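Local coordinates for protein isomerase/lactonizing enzyme (Agrobacterium tumefaciens, PDB 1RVK) that probably acts as an isomerase or lactonizing enzyme of the magnesium-dependent enolase superfamily, its substrate and reaction not being established, at residues A22-P27 with T172-V177; G48-A53 with V104-W109; E73-R78 with D110-S115; S136-D141 with L332-L337. One frame throughout, in Å; residues are numbered along the deposited sequence.

Contact 1: residues A22-P27 with T172-V177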
# COMPACT_ATOMS: atom_id res chain seq x y z
N ALA A 22 -10.73 1.62 -14.32
CA ALA A 22 -10.01 2.71 -13.67
C ALA A 22 -8.98 2.18 -12.68
O ALA A 22 -8.26 2.96 -12.04
CB ALA A 22 -11.00 3.64 -12.96
N GLY A 23 -8.92 0.86 -12.53
CA GLY A 23 -7.95 0.26 -11.62
C GLY A 23 -8.42 0.01 -10.20
O GLY A 23 -7.60 -0.32 -9.34
N HIS A 24 -9.71 0.15 -9.93
CA HIS A 24 -10.23 -0.08 -8.58
C HIS A 24 -10.58 -1.55 -8.39
O HIS A 24 -11.17 -2.17 -9.27
CB HIS A 24 -11.46 0.80 -8.32
CG HIS A 24 -11.24 2.25 -8.63
ND1 HIS A 24 -10.20 2.97 -8.09
CD2 HIS A 24 -11.91 3.10 -9.44
CE1 HIS A 24 -10.23 4.21 -8.56
NE2 HIS A 24 -11.26 4.31 -9.38
N ALA A 25 -10.22 -2.10 -7.23
CA ALA A 25 -10.47 -3.51 -6.93
C ALA A 25 -11.92 -3.81 -6.54
O ALA A 25 -12.57 -3.02 -5.87
CB ALA A 25 -9.54 -3.98 -5.82
N HIS A 26 -12.39 -4.98 -6.97
CA HIS A 26 -13.75 -5.43 -6.68
C HIS A 26 -13.75 -6.95 -6.64
O HIS A 26 -12.91 -7.59 -7.27
CB HIS A 26 -14.73 -5.00 -7.76
CG HIS A 26 -14.90 -3.52 -7.88
ND1 HIS A 26 -14.40 -2.80 -8.94
CD2 HIS A 26 -15.50 -2.62 -7.06
CE1 HIS A 26 -14.68 -1.52 -8.77
NE2 HIS A 26 -15.35 -1.38 -7.64
N PRO A 27 -14.69 -7.54 -5.90
CA PRO A 27 -14.74 -9.00 -5.86
C PRO A 27 -15.54 -9.48 -7.07
O PRO A 27 -16.51 -8.85 -7.48
CB PRO A 27 -15.46 -9.28 -4.54
CG PRO A 27 -16.44 -8.14 -4.47
CD PRO A 27 -15.62 -6.95 -4.93
N THR A 172 -15.04 4.88 -0.93
CA THR A 172 -16.40 4.95 -1.42
C THR A 172 -16.56 4.71 -2.93
O THR A 172 -15.63 4.24 -3.58
CB THR A 172 -17.07 6.27 -0.98
OG1 THR A 172 -16.14 7.36 -1.11
CG2 THR A 172 -17.51 6.17 0.48
N TRP A 173 -17.73 5.02 -3.47
CA TRP A 173 -18.02 4.78 -4.89
C TRP A 173 -17.28 5.66 -5.90
O TRP A 173 -17.22 6.88 -5.76
CB TRP A 173 -19.52 4.89 -5.13
CG TRP A 173 -20.32 3.91 -4.33
CD1 TRP A 173 -20.64 2.63 -4.67
CD2 TRP A 173 -20.91 4.14 -3.05
NE1 TRP A 173 -21.39 2.04 -3.68
CE2 TRP A 173 -21.57 2.95 -2.67
CE3 TRP A 173 -20.95 5.24 -2.18
CZ2 TRP A 173 -22.26 2.82 -1.46
CZ3 TRP A 173 -21.64 5.11 -0.97
CH2 TRP A 173 -22.28 3.91 -0.62
N MSE A 174 -16.76 5.01 -6.94
CA MSE A 174 -16.03 5.70 -7.99
C MSE A 174 -16.36 5.11 -9.36
O MSE A 174 -16.69 3.93 -9.47
CB MSE A 174 -14.52 5.57 -7.74
CG MSE A 174 -14.08 6.02 -6.35
SE MSE A 174 -12.17 5.84 -6.12
CE MSE A 174 -12.12 5.77 -4.19
N PRO A 175 -16.29 5.93 -10.42
CA PRO A 175 -16.59 5.34 -11.73
C PRO A 175 -15.58 4.23 -11.99
O PRO A 175 -14.48 4.24 -11.43
CB PRO A 175 -16.45 6.53 -12.69
CG PRO A 175 -15.51 7.46 -11.97
CD PRO A 175 -15.97 7.36 -10.53
N PRO A 176 -15.91 3.27 -12.86
CA PRO A 176 -17.13 3.12 -13.66
C PRO A 176 -18.46 2.81 -12.98
O PRO A 176 -19.40 2.39 -13.66
CB PRO A 176 -16.73 2.06 -14.69
CG PRO A 176 -15.82 1.19 -13.91
CD PRO A 176 -14.95 2.19 -13.18
N VAL A 177 -18.56 2.98 -11.66
CA VAL A 177 -19.86 2.74 -11.02
C VAL A 177 -20.79 3.74 -11.69
O VAL A 177 -20.55 4.94 -11.65
CB VAL A 177 -19.82 2.99 -9.49
CG1 VAL A 177 -21.25 3.15 -8.95
CG2 VAL A 177 -19.15 1.82 -8.78
O HOH W 1 -12.63 6.32 -10.71
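Ala22 lies opposite Pro176 and His24 opposite Met174, so the two segments pass in opposite senses; with CA atoms 8.2 Å apart at His24 and Met174, there is no strand pairing and the gap is bridged by side chains, a backbone carbonyl and one water. One segment is the loop entering the short strand 25-28 of the N-terminal capping domain. The other follows barrel strand 167-171, and the contact is consistent with the way capping-domain loops close over the barrel mouth in the enolase superfamily. Segment 172-177 turns here: Val177 N bonds back to Met174 O, and the peptide bond before Pro176 is cis.

The imidazole of His24 is the centrepiece. Met174 is selenomethionine, and its extended chain crosses the histidine at about a right angle, putting SE 3.4 Å above one face, displaced from the centre toward the rim. The nearest ring atom is CE1, 3.5 Å from SE of Met174, in a Met-aromatic contact. On the opposite face sits Ala22 O, over the middle of the ring but farther from it. His24 N bonds to Asp20 OD1. Farther out, CB of Ala22 lies 4.2 Å from Pro176 CD, an apolar contact at the exposed end. The ring edge faces Pro175: CD2 of His24 comes within 3.4 Å of Pro175 O. One water lies in the ring plane, 2.8 Å from His24 NE2, and donates a hydrogen bond to Pro175 O at 2.9 Å.

Contact 2: residues G48-A53 with V104-W109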
# COMPACT_ATOMS: atom_id res chain seq x y z
N GLY A 48 16.99 -13.43 -2.94
CA GLY A 48 16.05 -12.48 -2.38
C GLY A 48 14.91 -12.42 -3.37
O GLY A 48 15.14 -12.43 -4.58
N HIS A 49 13.67 -12.33 -2.88
CA HIS A 49 12.50 -12.32 -3.76
C HIS A 49 11.51 -11.21 -3.45
O HIS A 49 11.44 -10.71 -2.33
CB HIS A 49 11.75 -13.65 -3.65
CG HIS A 49 12.64 -14.84 -3.56
ND1 HIS A 49 13.22 -15.43 -4.66
CD2 HIS A 49 13.07 -15.55 -2.48
CE1 HIS A 49 13.97 -16.45 -4.27
NE2 HIS A 49 13.89 -16.55 -2.95
N SER A 50 10.71 -10.85 -4.46
CA SER A 50 9.67 -9.84 -4.29
C SER A 50 8.64 -10.00 -5.41
O SER A 50 8.99 -10.35 -6.54
CB SER A 50 10.28 -8.44 -4.31
OG SER A 50 9.39 -7.52 -3.68
N PHE A 51 7.38 -9.74 -5.09
CA PHE A 51 6.28 -9.90 -6.04
C PHE A 51 5.75 -8.60 -6.62
O PHE A 51 5.76 -7.56 -5.96
CB PHE A 51 5.13 -10.64 -5.36
CG PHE A 51 5.49 -12.03 -4.91
CD1 PHE A 51 5.43 -13.09 -5.80
CD2 PHE A 51 5.94 -12.26 -3.61
CE1 PHE A 51 5.81 -14.38 -5.41
CE2 PHE A 51 6.32 -13.54 -3.21
CZ PHE A 51 6.26 -14.60 -4.11
N THR A 52 5.26 -8.67 -7.86
CA THR A 52 4.68 -7.50 -8.53
C THR A 52 3.97 -7.95 -9.80
O THR A 52 3.99 -9.13 -10.15
CB THR A 52 5.76 -6.45 -8.90
OG1 THR A 52 5.11 -5.22 -9.26
CG2 THR A 52 6.60 -6.93 -10.08
N ALA A 53 3.32 -7.01 -10.48
CA ALA A 53 2.61 -7.31 -11.71
C ALA A 53 3.62 -7.54 -12.83
O ALA A 53 4.63 -6.85 -12.92
CB ALA A 53 1.68 -6.15 -12.08
N VAL A 104 12.60 -4.06 -7.13
CA VAL A 104 14.03 -4.35 -7.08
C VAL A 104 14.59 -4.06 -5.69
O VAL A 104 15.34 -4.86 -5.14
CB VAL A 104 14.80 -3.50 -8.12
CG1 VAL A 104 16.29 -3.73 -7.97
CG2 VAL A 104 14.35 -3.87 -9.52
N ASP A 105 14.22 -2.91 -5.13
CA ASP A 105 14.68 -2.52 -3.80
C ASP A 105 14.20 -3.54 -2.77
O ASP A 105 14.94 -3.93 -1.87
CB ASP A 105 14.15 -1.13 -3.44
CG ASP A 105 14.69 -0.61 -2.11
OD1 ASP A 105 15.90 -0.35 -2.01
OD2 ASP A 105 13.89 -0.47 -1.17
N CYS A 106 12.95 -3.99 -2.91
CA CYS A 106 12.41 -4.97 -1.96
C CYS A 106 13.14 -6.30 -2.04
O CYS A 106 13.43 -6.91 -1.02
CB CYS A 106 10.91 -5.17 -2.21
SG CYS A 106 9.90 -3.81 -1.56
N ALA A 107 13.43 -6.76 -3.26
CA ALA A 107 14.15 -8.01 -3.44
C ALA A 107 15.55 -7.90 -2.82
O ALA A 107 16.07 -8.87 -2.26
CB ALA A 107 14.26 -8.35 -4.93
N LEU A 108 16.15 -6.72 -2.93
CA LEU A 108 17.48 -6.51 -2.36
C LEU A 108 17.43 -6.57 -0.83
O LEU A 108 18.34 -7.11 -0.20
CB LEU A 108 18.04 -5.16 -2.81
CG LEU A 108 19.11 -5.11 -3.92
CD1 LEU A 108 19.10 -6.37 -4.76
CD2 LEU A 108 18.88 -3.87 -4.76
N TRP A 109 16.38 -6.02 -0.24
CA TRP A 109 16.23 -6.07 1.21
C TRP A 109 15.98 -7.51 1.65
O TRP A 109 16.52 -7.96 2.66
CB TRP A 109 15.07 -5.19 1.67
CG TRP A 109 15.44 -3.77 1.93
CD1 TRP A 109 15.17 -2.68 1.15
CD2 TRP A 109 16.15 -3.27 3.07
NE1 TRP A 109 15.66 -1.54 1.74
CE2 TRP A 109 16.27 -1.87 2.92
CE3 TRP A 109 16.70 -3.87 4.21
CZ2 TRP A 109 16.91 -1.06 3.87
CZ3 TRP A 109 17.34 -3.07 5.15
CH2 TRP A 109 17.44 -1.68 4.97
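Ser50 and Gly48 face Cys106 and Ala107 where the outermost strand 47-52 of a three-stranded antiparallel sheet packs on helix 98-116. Strand and helix run in roughly opposite directions, 145° apart, and their axes approach to 6.0 Å. Such closeness is possible because what lies between them is small: a glycine, a serine, a cysteine and an alanine. At the nearest point the CA atoms of His49 and Ala107 are only 4.6 Å apart.

Gly48 has no side chain on the helix-facing side of the strand, so its CA comes directly to the carbonyl of Ala107, 3.6 Å from the oxygen. Two residues on, Ser50 turns the same way. Its OG is anti to the backbone N (chi1 -159°) and lies against the CB of Cys106, at 3.2 Å. Ser50 CB lies over the next residue, 4.0 Å from Ala107 CB and close to Ala107 N.

This sheet-on-helix layering is the alpha+beta capping domain found in the mandelate racemase and muconate lactonizing enzyme family. Alternation along the strand puts His49 on the other side, where its ND1 bonds to Thr39 OG1 and its ring meets Phe373 edge-to-face. Ala107 also touches Leu38 and Val40 of the central strand 30-42. Ile289 of helix 289-301 also touches Cys106, bringing the barrel domain up to this helix. No hydrogen bond links strand and helix here; the closest backbone approach from His49 is its carbonyl O, 4.0 Å from Ala107 CA.

Contact 3: residues E73-R78 with D110-S115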
# COMPACT_ATOMS: atom_id res chain seq x y z
N GLU A 73 27.39 -6.40 -8.93
CA GLU A 73 27.46 -5.43 -7.85
C GLU A 73 27.22 -6.06 -6.47
O GLU A 73 26.54 -7.07 -6.35
CB GLU A 73 26.41 -4.34 -8.11
CG GLU A 73 26.95 -2.92 -8.06
CD GLU A 73 28.14 -2.71 -8.98
OE1 GLU A 73 28.00 -2.83 -10.21
OE2 GLU A 73 29.23 -2.41 -8.45
N ASP A 74 27.80 -5.44 -5.44
CA ASP A 74 27.64 -5.90 -4.06
C ASP A 74 26.18 -5.64 -3.71
O ASP A 74 25.74 -4.49 -3.71
CB ASP A 74 28.55 -5.07 -3.14
CG ASP A 74 28.55 -5.55 -1.70
OD1 ASP A 74 27.51 -6.05 -1.22
OD2 ASP A 74 29.59 -5.40 -1.03
N HIS A 75 25.42 -6.70 -3.42
CA HIS A 75 23.99 -6.53 -3.12
C HIS A 75 23.68 -5.65 -1.92
O HIS A 75 22.57 -5.14 -1.79
CB HIS A 75 23.32 -7.89 -2.92
CG HIS A 75 23.57 -8.50 -1.57
ND1 HIS A 75 24.72 -9.19 -1.27
CD2 HIS A 75 22.82 -8.51 -0.45
CE1 HIS A 75 24.67 -9.61 -0.02
NE2 HIS A 75 23.53 -9.21 0.51
N ARG A 76 24.65 -5.47 -1.03
CA ARG A 76 24.44 -4.67 0.17
C ARG A 76 24.47 -3.16 -0.07
O ARG A 76 24.12 -2.38 0.81
CB ARG A 76 25.50 -5.02 1.22
CG ARG A 76 25.50 -6.49 1.64
CD ARG A 76 26.71 -6.79 2.50
NE ARG A 76 27.96 -6.53 1.78
CZ ARG A 76 29.17 -6.57 2.33
NH1 ARG A 76 30.24 -6.32 1.59
NH2 ARG A 76 29.30 -6.85 3.62
N ASP A 77 24.92 -2.75 -1.25
CA ASP A 77 25.01 -1.34 -1.59
C ASP A 77 23.67 -0.82 -2.09
O ASP A 77 23.59 -0.19 -3.15
CB ASP A 77 26.07 -1.13 -2.67
CG ASP A 77 27.47 -1.40 -2.16
OD1 ASP A 77 28.37 -1.59 -3.01
OD2 ASP A 77 27.67 -1.42 -0.93
N ARG A 78 22.62 -1.06 -1.31
CA ARG A 78 21.26 -0.66 -1.67
C ARG A 78 21.09 0.82 -2.00
O ARG A 78 20.33 1.17 -2.90
CB ARG A 78 20.30 -1.04 -0.55
CG ARG A 78 20.18 -2.55 -0.33
CD ARG A 78 19.15 -2.85 0.74
NE ARG A 78 19.56 -2.37 2.05
CZ ARG A 78 20.39 -3.02 2.87
NH1 ARG A 78 20.71 -2.49 4.04
NH2 ARG A 78 20.89 -4.20 2.51
N ASP A 110 15.15 -8.23 0.89
CA ASP A 110 14.85 -9.62 1.23
C ASP A 110 16.12 -10.45 1.14
O ASP A 110 16.35 -11.34 1.96
CB ASP A 110 13.78 -10.18 0.28
CG ASP A 110 13.29 -11.55 0.71
OD1 ASP A 110 12.81 -11.68 1.85
OD2 ASP A 110 13.37 -12.50 -0.10
N LEU A 111 16.94 -10.17 0.14
CA LEU A 111 18.20 -10.89 -0.05
C LEU A 111 19.14 -10.68 1.13
O LEU A 111 19.75 -11.63 1.61
CB LEU A 111 18.88 -10.42 -1.34
CG LEU A 111 20.30 -10.91 -1.60
CD1 LEU A 111 20.34 -12.44 -1.67
CD2 LEU A 111 20.80 -10.32 -2.91
N ALA A 112 19.25 -9.45 1.60
CA ALA A 112 20.12 -9.16 2.74
C ALA A 112 19.59 -9.84 3.99
O ALA A 112 20.35 -10.42 4.77
CB ALA A 112 20.21 -7.65 2.97
N GLY A 113 18.27 -9.78 4.18
CA GLY A 113 17.66 -10.40 5.34
C GLY A 113 17.79 -11.91 5.36
O GLY A 113 18.14 -12.51 6.38
N ARG A 114 17.50 -12.54 4.22
CA ARG A 114 17.62 -13.99 4.14
C ARG A 114 19.07 -14.42 4.29
O ARG A 114 19.36 -15.42 4.94
CB ARG A 114 17.05 -14.50 2.81
CG ARG A 114 15.52 -14.48 2.75
CD ARG A 114 15.01 -15.03 1.41
NE ARG A 114 13.55 -14.94 1.30
CZ ARG A 114 12.71 -15.95 1.51
NH1 ARG A 114 13.17 -17.15 1.82
NH2 ARG A 114 11.40 -15.76 1.40
N SER A 115 19.99 -13.65 3.70
CA SER A 115 21.41 -13.97 3.79
C SER A 115 21.93 -13.90 5.23
O SER A 115 22.82 -14.67 5.62
CB SER A 115 22.23 -13.02 2.91
OG SER A 115 21.87 -13.14 1.55
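His75 reaches from the loop before helix 78-89 to Leu111 and Ala112 on helix 98-116. Its CB starts the contact, 3.5 Å from Leu111 CD2. CG lies between the backbone N and the carbonyl carbon (chi1 78°), and it too rests on that methyl, at 3.6 Å. Farther round the ring, CD2 is 3.7 Å from Leu111 CG, and at the tip the ring edge faces Ala112, NE2 4.1 Å from its CA. The remaining nitrogen, ND1, is hydrogen-bonded to Met1 O. Arg76 CG covers one face of the ring, while the Arg76 guanidinium grips Asp74 side-on, NE to OD1 and NH1 to OD2. Asp74 OD1 also takes the Arg76 backbone N, which makes an Asx turn.

A second point of touch lies at Arg78, whose chain bends at chi3; its NH2 lies 3.5 Å from Ala112 CB. On the helix, Ser115 OG donates to Leu111 O at 2.6 Å, on the opposite face of that carbonyl from Ser115 N. The loop thus joins the start of helix 78-89 to helix 98-116, with Thr42 of strand 30-42 touching both His75 and Leu111, and Arg78 in a cation-pi contact with Trp109.

Contact 4: residues S136-D141 with L332-L337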
# COMPACT_ATOMS: atom_id res chain seq x y z
N SER A 136 -9.20 -1.78 5.80
CA SER A 136 -9.35 -0.91 4.64
C SER A 136 -10.36 -1.54 3.68
O SER A 136 -10.05 -2.53 3.01
CB SER A 136 -7.99 -0.73 3.96
OG SER A 136 -7.93 0.48 3.23
N ILE A 137 -11.55 -0.96 3.61
CA ILE A 137 -12.63 -1.47 2.76
C ILE A 137 -12.51 -1.11 1.28
O ILE A 137 -12.22 0.04 0.94
CB ILE A 137 -13.99 -0.97 3.28
CG1 ILE A 137 -14.16 -1.34 4.75
CG2 ILE A 137 -15.12 -1.59 2.46
CD1 ILE A 137 -15.40 -0.76 5.40
N MSE A 138 -12.74 -2.09 0.42
CA MSE A 138 -12.68 -1.88 -1.03
C MSE A 138 -13.62 -0.78 -1.50
O MSE A 138 -14.59 -0.43 -0.82
CB MSE A 138 -13.07 -3.15 -1.79
CG MSE A 138 -12.06 -4.27 -1.77
SE MSE A 138 -12.54 -5.65 -3.06
CE MSE A 138 -10.85 -6.59 -3.11
N CYS A 139 -13.34 -0.24 -2.69
CA CYS A 139 -14.17 0.79 -3.29
C CYS A 139 -15.59 0.25 -3.40
O CYS A 139 -15.79 -0.96 -3.48
CB CYS A 139 -13.66 1.15 -4.68
SG CYS A 139 -12.06 1.97 -4.71
N GLY A 140 -16.57 1.15 -3.43
CA GLY A 140 -17.95 0.72 -3.54
C GLY A 140 -18.27 0.03 -4.86
O GLY A 140 -17.56 0.18 -5.85
N ASP A 141 -19.36 -0.73 -4.86
CA ASP A 141 -19.78 -1.43 -6.06
C ASP A 141 -21.29 -1.37 -6.23
O ASP A 141 -21.96 -0.54 -5.61
CB ASP A 141 -19.31 -2.90 -6.02
CG ASP A 141 -19.68 -3.60 -4.72
OD1 ASP A 141 -20.86 -3.53 -4.31
OD2 ASP A 141 -18.79 -4.22 -4.10
N LEU A 332 -7.16 -4.69 0.59
CA LEU A 332 -8.55 -4.25 0.75
C LEU A 332 -9.51 -5.37 1.14
O LEU A 332 -9.34 -6.53 0.73
CB LEU A 332 -9.02 -3.57 -0.53
CG LEU A 332 -8.18 -2.34 -0.91
CD1 LEU A 332 -8.67 -1.76 -2.22
CD2 LEU A 332 -8.26 -1.31 0.20
N LEU A 333 -10.53 -5.01 1.91
CA LEU A 333 -11.53 -5.95 2.42
C LEU A 333 -12.92 -5.80 1.78
O LEU A 333 -13.31 -4.72 1.35
CB LEU A 333 -11.68 -5.77 3.94
CG LEU A 333 -10.73 -6.43 4.95
CD1 LEU A 333 -9.40 -6.80 4.33
CD2 LEU A 333 -10.55 -5.48 6.12
N HIS A 334 -13.66 -6.91 1.77
CA HIS A 334 -15.00 -6.93 1.20
C HIS A 334 -15.77 -8.09 1.85
O HIS A 334 -15.20 -9.14 2.11
CB HIS A 334 -14.93 -7.14 -0.32
CG HIS A 334 -16.23 -6.90 -1.03
ND1 HIS A 334 -17.29 -7.78 -0.97
CD2 HIS A 334 -16.64 -5.86 -1.80
CE1 HIS A 334 -18.30 -7.30 -1.67
NE2 HIS A 334 -17.93 -6.13 -2.18
N PRO A 335 -17.06 -7.89 2.12
CA PRO A 335 -17.82 -8.98 2.75
C PRO A 335 -17.82 -10.31 1.99
O PRO A 335 -17.97 -11.37 2.60
CB PRO A 335 -19.22 -8.39 2.92
CG PRO A 335 -19.29 -7.29 1.87
CD PRO A 335 -17.91 -6.70 1.94
N PHE A 336 -17.66 -10.26 0.67
CA PHE A 336 -17.67 -11.49 -0.12
C PHE A 336 -16.33 -12.23 -0.11
O PHE A 336 -16.25 -13.37 -0.56
CB PHE A 336 -18.04 -11.21 -1.58
CG PHE A 336 -19.40 -10.59 -1.76
CD1 PHE A 336 -20.29 -10.48 -0.70
CD2 PHE A 336 -19.79 -10.11 -3.01
CE1 PHE A 336 -21.55 -9.91 -0.87
CE2 PHE A 336 -21.04 -9.54 -3.20
CZ PHE A 336 -21.92 -9.44 -2.13
N LEU A 337 -15.30 -11.58 0.41
CA LEU A 337 -13.97 -12.18 0.43
C LEU A 337 -13.43 -12.43 1.83
O LEU A 337 -13.75 -11.71 2.77
CB LEU A 337 -12.99 -11.28 -0.34
CG LEU A 337 -13.38 -10.88 -1.76
CD1 LEU A 337 -12.36 -9.89 -2.32
CD2 LEU A 337 -13.47 -12.12 -2.63
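Asp141 and His334 meet tip to tip, NE2 donating to OD2 at 2.8 Å. The carboxylate oxygen lies near the imidazole plane, although the two flat groups are turned 43° from each other. Next to this bond, Met138, a selenomethionine, lays its SE 3.9 Å from His334 CB and its CE 3.7 Å from Leu337 CD1, crossing both side chains at about a right angle. Its CG presses on Leu332 CB at 3.4 Å, a tight carbon contact. Leu332 CD2 also reaches Ser136 OG, whose hydrogen-bond partner is Glu329.

Several bonds position these groups. His334 ND1 accepts Phe336 N in the ring plane, which, with the NE2 bond, fixes the ring's rotation; with ND1 accepting, NE2 is the donor. Asp141 OD1 is held by the backbone N of Leu143 and Leu147. Preceding Asp141 and His334 along the chain, the two strands pair in parallel: Leu333 N bonds to Ser136 O at 2.8 Å, and Met138 N to Leu333 O almost straight, at 177°. Ile137 and Leu333 send their side chains to one face, against Phe156 of helix 150-163. Strand 130-137 is the first of the barrel and strand 328-333 the last, so this pairing closes the (beta/alpha)7-beta barrel of the enolase superfamily.

Contacts 1 and 4 sit together at the barrel mouth, their centres 10 Å apart, and they touch: Thr172 O is 3.2 Å from Gly140 N, and His26 NE2 is 3.2 Å from Gly140 O, both probable hydrogen bonds. Each is near the metal site; the side chains of Met174 and Ser136 are both about 7 Å from the magnesium ion bound by Asp206, Glu232 and Glu258. Contacts 2 and 3 form the other pair, 11 Å between centres, both built on helix 98-116 of the capping domain and joined where His49 N meets Asp110 OD2. The pairs stand well apart: contact 3 centres 38 Å from contact 1 and 36 Å from contact 4.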